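Local coordinates for ABC transporter, substrate binding protein (Polyamine) (Agrobacterium tumefaciens, PDB 4EUO) that binds gamma-aminobutanoic acid (GABA) in the periplasm as the solute-binding protein of an ABC transporter, probably delivering it for uptake, at residues 101-107 with 195-201; 131-137 with 174-180; 186-190 with 203-207. One frame throughout, in Å; residues are numbered along the deposited sequence.

Interaction 1 of 3, residues 101-107 with 195-201; sequences YSFVIGC and PFGSVWN. With ABU (gamma-amino-butanoic acid), chain E.
Strands 101-107 and 196-200 run antiparallel, their axes 4.4 Å apart and their directions 152° from each other, with hydrogen-bonded pairs at Val-104/Val-199 and Gly-106/Gly-197 and non-hydrogen-bonded pairs at Phe-103/Trp-200, Ile-105/Ser-198 and Cys-107/Phe-196. Beyond Phe-103/Trp-200 the side chain and backbone of Asn-201 together take over the pairing with Ser-102. Asn-201 brings its amide to Ser-102, chi1 73° placing CG between its own N and carbonyl carbon, and OD1 takes the N-H of Ser-102 at 3.0 Å in a nearly straight bond, while Asn-201 N donates to Ser-102 O. The other end of that amide, ND2, is held by Gly-261 O.

Phe-103, Ile-105, Ser-198 and Trp-200 share one face of the pair. There the side chains of Phe-103 and Trp-200 lie side by side, pointing the same way, their ring planes 37° apart, and Phe-103 CE1 comes within 3.3 Å of Trp-200 CD1. Tyr-101 reaches the same CD1 with CE1, at 3.7 Å, its plane steeply inclined to the indole. This aromatic cluster forms part of the ligand pocket: CB of the bound GABA sits 3.3 Å above the centre of the indole, and CD lies over a face of the Tyr-101 ring, toward its rim. One water ties the group together, accepting from Trp-200 NE1 at 2.9 Å and from the ligand N, and hydrogen-bonded also to Tyr-101 OH.

On the other face Val-104 and Val-199 meet through CG2. At the far end Cys-107 is disulfide-bonded to Cys-115. Strand 215-229 pairs with 96-107 along its other edge, and strand 132-135 with 196-200, making both strands interior to the sheet, and helix 119-122 brings Trp-119 against Ile-105 and Ser-198.

Interaction 2 of 3, residues 131-137 with 174-180; sequences KRTFYKW and SDIIWWS
Trp-179 wedges CG between its own N and carbonyl carbon (chi1 54°), which brings its indole over Phe-134 C and Tyr-135 CA, while Tyr-135 swings CG opposite its backbone N (chi1 -172°) and so carries its phenol ring to the same indole. The Tyr-135 ring and the six-membered ring of Trp-179 form an offset stack, planes 28° apart, with Tyr-135 CD1 only 3.3 Å from Trp-179 CZ3. Tyr-135 CA adds a CH-pi contact over the five-membered ring. At the indole edge, in its plane, Thr-133 OG1 stands 3.1 Å from Trp-179 CD1 while donating to Ile-177 O at 2.7 Å. These residues lie on neighbouring, weakly bonded parallel strands, 132-135 and 176-179, within the sheet of this class D periplasmic binding protein. Trp-179 NE1 is satisfied by Ser-198 O and Tyr-135 OH by Glu-60, a residue of the GABA pocket. On the opposite face Phe-134 CD2 meets Ile-176 CG1 at 3.9 Å, and Trp-178 CZ3 packs on Phe-134 CB. Past the strands, Trp-137 NE1 donates to a lone pair of Ser-180 O at 2.9 Å, in the carbonyl plane but in a clearly bent bond. Helix 301-313 backs this end, touching Trp-137 through Tyr-309 and Trp-178 through Trp-311.

Interaction 3 of 3, residues 186-190 with 203-207; sequences QQLIA and RMTAL. With ABU (gamma-amino-butanoic acid), chain E.
Gln-186 and Arg-203 cross at about a right angle and exchange two hydrogen bonds between helices 182-190 and 201-209, which are joined through strand 196-200 in an alpha-beta-alpha succession of the periplasmic binding protein fold. Arg-203 is the residue that meets the bound GABA: NE donates to ligand O at 2.9 Å and NH2 to OXT at 2.8 Å, a bidentate contact that probably favours the ionised carboxylate.

Gln-186 forms the second shell. Its OE1 accepts from Arg-203 NH1 at 3.3 Å; OE1 lies in the guanidinium plane, while NH1 stands well above the plane of the amide. NE2 of the same amide donates to Arg-203 O at 3.0 Å, in the carbonyl plane and on a lone pair. Thus both ends of one amide grip one arginine, at its side chain and at its backbone, with the two flat groups 81° apart. That grip helps hold the guanidinium edge-on to the carboxylate.

Further out, NH2 is also held by Gly-9 O and Gln-186 NE2 by Thr-11 OG1, so the loop before helix 10-28 and the start of that helix share in positioning the pair. Leu-207 packs alongside the aliphatic part of Gln-186, its CG 4.1 Å from Gln-186 CG, and Ile-189 CG1 approaches Met-204 CE. One turn further on from Gln-186, Ala-190 CB lies 4.1 Å from Leu-207 CD2.

Interactions 1 and 3 share the ligand: the first supplies the aromatic surfaces along the GABA chain, the other the arginine at its carboxylate. Their centres lie about 9 Å apart, and Val-199 CG2 packs on Met-204 CG at 3.6 Å. Interaction 2, nested in the chain loop that interaction 1 closes, extends the same sheet, Thr-133 O and Ser-198 N being 2.9 Å apart. It also backs the pocket, because Trp-179 and Tyr-135 both meet the Trp-200 ring edge-to-face. Helix 182-190 bridges interactions 2 and 3 through Leu-188 CD1, 3.4 Å from Thr-133 OG1. Thr-12, Asp-226 and Tyr-262 also hydrogen-bond the ligand.

Interaction 1 of 3, residues 101-107 with 195-201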
loop_
_atom_site.group_PDB
_atom_site.type_symbol
_atom_site.label_atom_id
_atom_site.label_comp_id
_atom_site.label_asym_id
_atom_site.label_seq_id
_atom_site.Cartn_x
_atom_site.Cartn_y
_atom_site.Cartn_z
ATOM N N TYR A 101 -1.823 4.830 -3.646
ATOM C CA TYR A 101 -0.657 5.323 -2.926
ATOM C C TYR A 101 0.577 5.277 -3.782
ATOM O O TYR A 101 0.566 4.688 -4.864
ATOM C CB TYR A 101 -0.436 4.475 -1.647
ATOM C CG TYR A 101 -0.035 3.035 -1.876
ATOM C CD1 TYR A 101 1.305 2.665 -1.941
ATOM C CD2 TYR A 101 -0.998 2.032 -1.999
ATOM C CE1 TYR A 101 1.675 1.335 -2.137
ATOM C CE2 TYR A 101 -0.639 0.702 -2.206
ATOM C CZ TYR A 101 0.696 0.360 -2.259
ATOM O OH TYR A 101 1.086 -0.944 -2.420
ATOM N N SER A 102 1.684 5.811 -3.239
ATOM C CA SER A 102 2.966 5.725 -3.894
ATOM C C SER A 102 4.038 5.261 -2.937
ATOM O O SER A 102 3.968 5.569 -1.742
ATOM C CB SER A 102 3.430 7.107 -4.355
ATOM O OG SER A 102 2.581 7.566 -5.389
ATOM N N PHE A 103 5.042 4.579 -3.476
ATOM C CA PHE A 103 6.314 4.434 -2.805
ATOM C C PHE A 103 7.113 5.691 -3.181
ATOM O O PHE A 103 7.218 6.026 -4.369
ATOM C CB PHE A 103 7.084 3.208 -3.262
ATOM C CG PHE A 103 6.457 1.948 -2.757
ATOM C CD1 PHE A 103 6.656 1.535 -1.444
ATOM C CD2 PHE A 103 5.663 1.180 -3.582
ATOM C CE1 PHE A 103 6.044 0.363 -0.971
ATOM C CE2 PHE A 103 5.057 0.023 -3.106
ATOM C CZ PHE A 103 5.278 -0.397 -1.809
ATOM N N VAL A 104 7.626 6.378 -2.181
ATOM C CA VAL A 104 8.406 7.607 -2.321
ATOM C C VAL A 104 9.692 7.474 -1.566
ATOM O O VAL A 104 9.879 6.554 -0.749
ATOM C CB VAL A 104 7.605 8.807 -1.770
ATOM C CG1 VAL A 104 6.321 9.013 -2.577
ATOM C CG2 VAL A 104 7.263 8.607 -0.286
ATOM N N ILE A 105 10.595 8.440 -1.793
ATOM C CA ILE A 105 11.860 8.417 -1.078
ATOM C C ILE A 105 11.726 9.333 0.122
ATOM O O ILE A 105 11.790 10.572 -0.014
ATOM C CB ILE A 105 13.040 8.798 -1.989
ATOM C CG1 ILE A 105 13.075 7.865 -3.220
ATOM C CG2 ILE A 105 14.349 8.705 -1.198
ATOM C CD1 ILE A 105 14.129 8.265 -4.287
ATOM N N GLY A 106 11.477 8.727 1.283
ATOM C CA GLY A 106 11.369 9.479 2.533
ATOM C C GLY A 106 12.737 9.701 3.129
ATOM O O GLY A 106 13.652 8.886 2.937
ATOM N N CYS A 107 12.885 10.837 3.860
ATOM C CA CYS A 107 14.179 11.171 4.378
ATOM C C CYS A 107 14.109 11.948 5.680
ATOM O O CYS A 107 13.421 12.960 5.765
ATOM C CB CYS A 107 14.951 11.949 3.314
ATOM S SG CYS A 107 16.615 12.435 3.825
ATOM N N PRO A 195 17.949 6.377 7.687
ATOM C CA PRO A 195 17.348 7.705 7.551
ATOM C C PRO A 195 16.689 8.040 6.230
ATOM O O PRO A 195 16.054 9.084 6.100
ATOM C CB PRO A 195 18.509 8.652 7.858
ATOM C CG PRO A 195 19.705 7.881 7.395
ATOM C CD PRO A 195 19.415 6.456 7.824
ATOM N N PHE A 196 16.806 7.148 5.255
ATOM C CA PHE A 196 16.101 7.330 3.998
ATOM C C PHE A 196 15.767 5.974 3.417
ATOM O O PHE A 196 16.376 4.970 3.777
ATOM C CB PHE A 196 16.839 8.262 3.001
ATOM C CG PHE A 196 18.334 8.060 2.920
ATOM C CD1 PHE A 196 18.870 6.896 2.386
ATOM C CD2 PHE A 196 19.211 9.038 3.379
ATOM C CE1 PHE A 196 20.259 6.704 2.319
ATOM C CE2 PHE A 196 20.602 8.855 3.279
ATOM C CZ PHE A 196 21.111 7.695 2.752
ATOM N N GLY A 197 14.764 5.948 2.561
ATOM C CA GLY A 197 14.356 4.708 1.948
ATOM C C GLY A 197 13.098 4.876 1.154
ATOM O O GLY A 197 12.554 5.983 1.051
ATOM N N SER A 198 12.655 3.754 0.605
ATOM C CA SER A 198 11.421 3.697 -0.193
ATOM C C SER A 198 10.275 3.304 0.726
ATOM O O SER A 198 10.276 2.191 1.258
ATOM C CB SER A 198 11.563 2.687 -1.305
ATOM O OG SER A 198 10.307 2.637 -1.971
ATOM N N VAL A 199 9.338 4.209 0.947
ATOM C CA VAL A 199 8.296 4.031 1.944
ATOM C C VAL A 199 6.936 4.404 1.396
ATOM O O VAL A 199 6.822 5.126 0.395
ATOM C CB VAL A 199 8.600 4.915 3.204
ATOM C CG1 VAL A 199 9.913 4.469 3.866
ATOM C CG2 VAL A 199 8.706 6.388 2.817
ATOM N N TRP A 200 5.874 3.950 2.074
ATOM C CA TRP A 200 4.511 4.308 1.712
ATOM C C TRP A 200 4.339 5.792 1.987
ATOM O O TRP A 200 4.655 6.254 3.097
ATOM C CB TRP A 200 3.518 3.487 2.533
ATOM C CG TRP A 200 3.495 2.022 2.253
ATOM C CD1 TRP A 200 3.614 1.416 1.040
ATOM C CD2 TRP A 200 3.215 0.983 3.198
ATOM N NE1 TRP A 200 3.448 0.043 1.170
ATOM C CE2 TRP A 200 3.184 -0.243 2.487
ATOM C CE3 TRP A 200 2.981 0.967 4.582
ATOM C CZ2 TRP A 200 2.951 -1.474 3.118
ATOM C CZ3 TRP A 200 2.690 -0.244 5.199
ATOM C CH2 TRP A 200 2.705 -1.450 4.474
ATOM N N ASN A 201 3.799 6.559 1.013
ATOM C CA ASN A 201 3.787 8.009 1.175
ATOM C C ASN A 201 3.036 8.496 2.401
ATOM O O ASN A 201 3.478 9.441 3.074
ATOM C CB ASN A 201 3.303 8.695 -0.099
ATOM C CG ASN A 201 1.817 8.547 -0.340
ATOM O OD1 ASN A 201 1.339 7.505 -0.830
ATOM N ND2 ASN A 201 1.051 9.569 0.051
HETATM N N ABU E . -0.233 -1.533 1.220
HETATM C CD ABU E . -0.117 -0.112 1.571
HETATM C CB ABU E . -0.279 0.111 3.055
HETATM C CG ABU E . -0.183 1.569 3.350
HETATM C C ABU E . -0.190 1.943 4.817
HETATM O O ABU E . 0.252 3.155 5.144
HETATM O OXT ABU E . -0.490 1.094 5.769
HETATM O O HOH W 1 2.289 -2.172 -0.317
#

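Interaction 2 of 3, residues 131-137 with 174-180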
loop_
_atom_site.group_PDB
_atom_site.type_symbol
_atom_site.label_atom_id
_atom_site.label_comp_id
_atom_site.label_asym_id
_atom_site.label_seq_id
_atom_site.Cartn_x
_atom_site.Cartn_y
_atom_site.Cartn_z
ATOM N N LYS A 131 22.773 3.388 6.035
ATOM C CA LYS A 131 21.679 2.440 5.860
ATOM C C LYS A 131 20.496 3.068 5.159
ATOM O O LYS A 131 20.229 4.249 5.313
ATOM C CB LYS A 131 21.250 1.778 7.183
ATOM C CG LYS A 131 22.348 1.014 7.938
ATOM C CD LYS A 131 22.998 -0.114 7.124
ATOM C CE LYS A 131 24.045 -0.877 7.912
ATOM N NZ LYS A 131 25.115 0.018 8.439
ATOM N N ARG A 132 19.828 2.260 4.350
ATOM C CA ARG A 132 18.625 2.670 3.631
ATOM C C ARG A 132 17.604 1.584 3.838
ATOM O O ARG A 132 17.966 0.429 4.037
ATOM C CB ARG A 132 18.870 2.948 2.141
ATOM C CG ARG A 132 19.642 1.859 1.409
ATOM C CD ARG A 132 21.139 2.219 1.299
ATOM N NE ARG A 132 21.345 3.302 0.329
ATOM C CZ ARG A 132 22.221 4.301 0.455
ATOM N NH1 ARG A 132 23.006 4.385 1.540
ATOM N NH2 ARG A 132 22.341 5.210 -0.507
ATOM N N THR A 133 16.324 1.958 3.783
ATOM C CA THR A 133 15.267 0.983 4.080
ATOM C C THR A 133 14.325 0.737 2.919
ATOM O O THR A 133 13.967 1.651 2.159
ATOM C CB THR A 133 14.555 1.378 5.401
ATOM O OG1 THR A 133 13.650 0.335 5.752
ATOM C CG2 THR A 133 13.768 2.659 5.332
ATOM N N PHE A 134 13.937 -0.520 2.791
ATOM C CA PHE A 134 13.035 -0.998 1.734
ATOM C C PHE A 134 12.084 -1.999 2.347
ATOM O O PHE A 134 12.424 -2.655 3.354
ATOM C CB PHE A 134 13.836 -1.718 0.647
ATOM C CG PHE A 134 14.687 -0.797 -0.188
ATOM C CD1 PHE A 134 14.138 -0.077 -1.247
ATOM C CD2 PHE A 134 16.044 -0.664 0.066
ATOM C CE1 PHE A 134 14.937 0.758 -2.042
ATOM C CE2 PHE A 134 16.825 0.222 -0.692
ATOM C CZ PHE A 134 16.277 0.899 -1.754
ATOM N N TYR A 135 10.944 -2.192 1.673
ATOM C CA TYR A 135 9.909 -3.131 2.116
ATOM C C TYR A 135 10.413 -4.554 2.053
ATOM O O TYR A 135 10.959 -5.005 1.040
ATOM C CB TYR A 135 8.707 -2.931 1.211
ATOM C CG TYR A 135 7.421 -3.637 1.559
ATOM C CD1 TYR A 135 7.029 -3.804 2.882
ATOM C CD2 TYR A 135 6.517 -3.987 0.559
ATOM C CE1 TYR A 135 5.787 -4.348 3.199
ATOM C CE2 TYR A 135 5.266 -4.509 0.868
ATOM C CZ TYR A 135 4.902 -4.650 2.187
ATOM O OH TYR A 135 3.661 -5.150 2.488
ATOM N N LYS A 136 10.172 -5.292 3.142
ATOM C CA LYS A 136 10.666 -6.644 3.246
ATOM C C LYS A 136 9.985 -7.661 2.362
ATOM O O LYS A 136 10.630 -8.632 1.900
ATOM C CB LYS A 136 10.500 -7.084 4.718
ATOM C CG LYS A 136 11.159 -8.425 5.058
ATOM C CD LYS A 136 11.096 -8.635 6.575
ATOM C CE LYS A 136 11.541 -10.011 7.016
ATOM N NZ LYS A 136 12.947 -10.283 6.616
ATOM N N TRP A 137 8.675 -7.517 2.188
ATOM C CA TRP A 137 7.847 -8.562 1.596
ATOM C C TRP A 137 7.724 -8.470 0.106
ATOM O O TRP A 137 7.780 -7.377 -0.469
ATOM C CB TRP A 137 6.455 -8.569 2.262
ATOM C CG TRP A 137 6.506 -8.602 3.764
ATOM C CD1 TRP A 137 6.068 -7.637 4.623
ATOM C CD2 TRP A 137 7.082 -9.633 4.576
ATOM N NE1 TRP A 137 6.322 -8.008 5.923
ATOM C CE2 TRP A 137 6.963 -9.220 5.923
ATOM C CE3 TRP A 137 7.684 -10.865 4.294
ATOM C CZ2 TRP A 137 7.425 -10.001 6.995
ATOM C CZ3 TRP A 137 8.162 -11.635 5.358
ATOM C CH2 TRP A 137 8.020 -11.200 6.687
ATOM N N SER A 174 24.104 -5.076 1.698
ATOM C CA SER A 174 24.560 -5.021 3.095
ATOM C C SER A 174 24.177 -3.732 3.793
ATOM O O SER A 174 24.300 -3.628 5.015
ATOM C CB SER A 174 26.061 -5.266 3.209
ATOM O OG SER A 174 26.783 -4.158 2.713
ATOM N N ASP A 175 23.703 -2.729 3.031
ATOM C CA ASP A 175 23.289 -1.458 3.610
ATOM C C ASP A 175 21.769 -1.304 3.722
ATOM O O ASP A 175 21.282 -0.241 4.105
ATOM C CB ASP A 175 23.952 -0.260 2.919
ATOM C CG ASP A 175 25.385 -0.042 3.440
ATOM O OD1 ASP A 175 25.616 -0.212 4.676
ATOM O OD2 ASP A 175 26.261 0.288 2.631
ATOM N N ILE A 176 21.050 -2.402 3.471
ATOM C CA ILE A 176 19.590 -2.366 3.599
ATOM C C ILE A 176 19.153 -2.809 5.010
ATOM O O ILE A 176 19.600 -3.867 5.514
ATOM C CB ILE A 176 18.916 -3.269 2.529
ATOM C CG1 ILE A 176 19.222 -2.744 1.110
ATOM C CG2 ILE A 176 17.375 -3.353 2.802
ATOM C CD1 ILE A 176 18.711 -3.616 -0.008
ATOM N N ILE A 177 18.228 -2.067 5.601
ATOM C CA ILE A 177 17.503 -2.515 6.777
ATOM C C ILE A 177 16.047 -2.623 6.247
ATOM O O ILE A 177 15.499 -1.627 5.728
ATOM C CB ILE A 177 17.574 -1.554 7.972
ATOM C CG1 ILE A 177 19.021 -1.421 8.473
ATOM C CG2 ILE A 177 16.645 -2.073 9.114
ATOM C CD1 ILE A 177 19.189 -0.464 9.604
ATOM N N TRP A 178 15.441 -3.787 6.351
ATOM C CA TRP A 178 14.114 -4.002 5.796
ATOM C C TRP A 178 13.026 -3.533 6.727
ATOM O O TRP A 178 13.182 -3.639 7.946
ATOM C CB TRP A 178 13.921 -5.500 5.523
ATOM C CG TRP A 178 14.968 -6.062 4.617
ATOM C CD1 TRP A 178 16.092 -6.766 4.990
ATOM C CD2 TRP A 178 14.983 -5.996 3.193
ATOM N NE1 TRP A 178 16.805 -7.131 3.872
ATOM C CE2 TRP A 178 16.152 -6.658 2.752
ATOM C CE3 TRP A 178 14.129 -5.405 2.230
ATOM C CZ2 TRP A 178 16.477 -6.768 1.395
ATOM C CZ3 TRP A 178 14.452 -5.525 0.893
ATOM C CH2 TRP A 178 15.617 -6.193 0.486
ATOM N N TRP A 179 11.928 -2.989 6.159
ATOM C CA TRP A 179 10.753 -2.665 6.981
ATOM C C TRP A 179 9.672 -3.689 6.690
ATOM O O TRP A 179 9.322 -3.965 5.535
ATOM C CB TRP A 179 10.242 -1.204 6.848
ATOM C CG TRP A 179 9.938 -0.674 5.474
ATOM C CD1 TRP A 179 10.790 0.012 4.662
ATOM C CD2 TRP A 179 8.668 -0.679 4.812
ATOM N NE1 TRP A 179 10.137 0.432 3.525
ATOM C CE2 TRP A 179 8.835 0.005 3.584
ATOM C CE3 TRP A 179 7.399 -1.171 5.144
ATOM C CZ2 TRP A 179 7.778 0.238 2.706
ATOM C CZ3 TRP A 179 6.348 -0.928 4.275
ATOM C CH2 TRP A 179 6.549 -0.265 3.055
ATOM N N SER A 180 9.148 -4.276 7.789
ATOM C CA SER A 180 8.101 -5.300 7.688
ATOM C C SER A 180 6.717 -4.717 7.607
ATOM O O SER A 180 5.788 -5.419 7.207
ATOM C CB SER A 180 8.149 -6.208 8.907
ATOM O OG SER A 180 9.360 -6.938 8.890
HETATM O O HOH W 2 3.475 -5.531 5.783
#

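Interaction 3 of 3, residues 186-190 with 203-207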
loop_
_atom_site.group_PDB
_atom_site.type_symbol
_atom_site.label_atom_id
_atom_site.label_comp_id
_atom_site.label_asym_id
_atom_site.label_seq_id
_atom_site.Cartn_x
_atom_site.Cartn_y
_atom_site.Cartn_z
ATOM N N GLN A 186 8.320 3.881 9.678
ATOM C CA GLN A 186 8.325 5.173 10.345
ATOM C C GLN A 186 9.404 5.240 11.427
ATOM O O GLN A 186 10.113 6.240 11.524
ATOM C CB GLN A 186 6.943 5.423 10.945
ATOM C CG GLN A 186 5.879 5.677 9.847
ATOM C CD GLN A 186 4.506 5.623 10.410
ATOM O OE1 GLN A 186 4.067 4.607 11.021
ATOM N NE2 GLN A 186 3.718 6.668 10.154
ATOM N N GLN A 187 9.563 4.154 12.199
ATOM C CA GLN A 187 10.616 4.117 13.236
ATOM C C GLN A 187 11.990 4.233 12.595
ATOM O O GLN A 187 12.821 4.981 13.106
ATOM C CB GLN A 187 10.501 2.780 13.988
ATOM C CG GLN A 187 11.562 2.560 15.099
ATOM C CD GLN A 187 12.806 1.853 14.519
ATOM O OE1 GLN A 187 13.929 2.358 14.596
ATOM N NE2 GLN A 187 12.644 0.696 13.867
ATOM N N LEU A 188 12.254 3.473 11.530
ATOM C CA LEU A 188 13.556 3.494 10.902
ATOM C C LEU A 188 13.929 4.865 10.385
ATOM O O LEU A 188 15.068 5.311 10.613
ATOM C CB LEU A 188 13.633 2.447 9.792
ATOM C CG LEU A 188 13.676 1.012 10.283
ATOM C CD1 LEU A 188 13.474 0.037 9.142
ATOM C CD2 LEU A 188 14.983 0.709 11.033
ATOM N N ILE A 189 12.997 5.567 9.718
ATOM C CA ILE A 189 13.260 6.900 9.213
ATOM C C ILE A 189 13.417 7.865 10.400
ATOM O O ILE A 189 14.430 8.583 10.476
ATOM C CB ILE A 189 12.118 7.377 8.259
ATOM C CG1 ILE A 189 11.956 6.469 7.007
ATOM C CG2 ILE A 189 12.306 8.858 7.913
ATOM C CD1 ILE A 189 13.151 6.529 6.034
ATOM N N ALA A 190 12.422 7.914 11.308
ATOM C CA ALA A 190 12.442 8.899 12.386
ATOM C C ALA A 190 13.647 8.758 13.325
ATOM O O ALA A 190 14.160 9.785 13.790
ATOM C CB ALA A 190 11.131 8.854 13.177
ATOM N N ARG A 203 2.740 7.188 5.232
ATOM C CA ARG A 203 3.463 7.017 6.496
ATOM C C ARG A 203 4.338 8.237 6.777
ATOM O O ARG A 203 4.550 8.570 7.951
ATOM C CB ARG A 203 4.294 5.753 6.448
ATOM C CG ARG A 203 3.441 4.493 6.376
ATOM C CD ARG A 203 2.797 4.191 7.731
ATOM N NE ARG A 203 1.777 3.145 7.595
ATOM C CZ ARG A 203 1.259 2.478 8.620
ATOM N NH1 ARG A 203 1.694 2.702 9.852
ATOM N NH2 ARG A 203 0.361 1.521 8.414
ATOM N N MET A 204 4.804 8.925 5.721
ATOM C CA MET A 204 5.573 10.161 5.891
ATOM C C MET A 204 4.619 11.304 6.254
ATOM O O MET A 204 4.943 12.091 7.155
ATOM C CB MET A 204 6.354 10.485 4.618
ATOM C CG MET A 204 7.381 9.419 4.236
ATOM S SD MET A 204 8.623 9.061 5.513
ATOM C CE MET A 204 7.910 7.558 6.330
ATOM N N THR A 205 3.426 11.360 5.637
ATOM C CA THR A 205 2.414 12.346 6.021
ATOM C C THR A 205 2.114 12.180 7.513
ATOM O O THR A 205 2.048 13.185 8.246
ATOM C CB THR A 205 1.136 12.119 5.222
ATOM O OG1 THR A 205 1.451 12.379 3.852
ATOM C CG2 THR A 205 -0.005 13.030 5.666
ATOM N N ALA A 206 1.947 10.936 7.997
ATOM C CA ALA A 206 1.627 10.730 9.423
ATOM C C ALA A 206 2.742 11.156 10.329
ATOM O O ALA A 206 2.471 11.745 11.390
ATOM C CB ALA A 206 1.257 9.290 9.655
ATOM N N LEU A 207 3.993 10.896 9.957
ATOM C CA LEU A 207 5.118 11.347 10.767
ATOM C C LEU A 207 5.086 12.865 10.882
ATOM O O LEU A 207 5.209 13.398 11.991
ATOM C CB LEU A 207 6.451 10.929 10.164
ATOM C CG LEU A 207 6.932 9.534 10.514
ATOM C CD1 LEU A 207 8.196 9.191 9.739
ATOM C CD2 LEU A 207 7.182 9.361 12.043
HETATM N N ABU E . -0.233 -1.533 1.220
HETATM C CD ABU E . -0.117 -0.112 1.571
HETATM C CB ABU E . -0.279 0.111 3.055
HETATM C CG ABU E . -0.183 1.569 3.350
HETATM C C ABU E . -0.190 1.943 4.817
HETATM O O ABU E . 0.252 3.155 5.144
HETATM O OXT ABU E . -0.490 1.094 5.769
#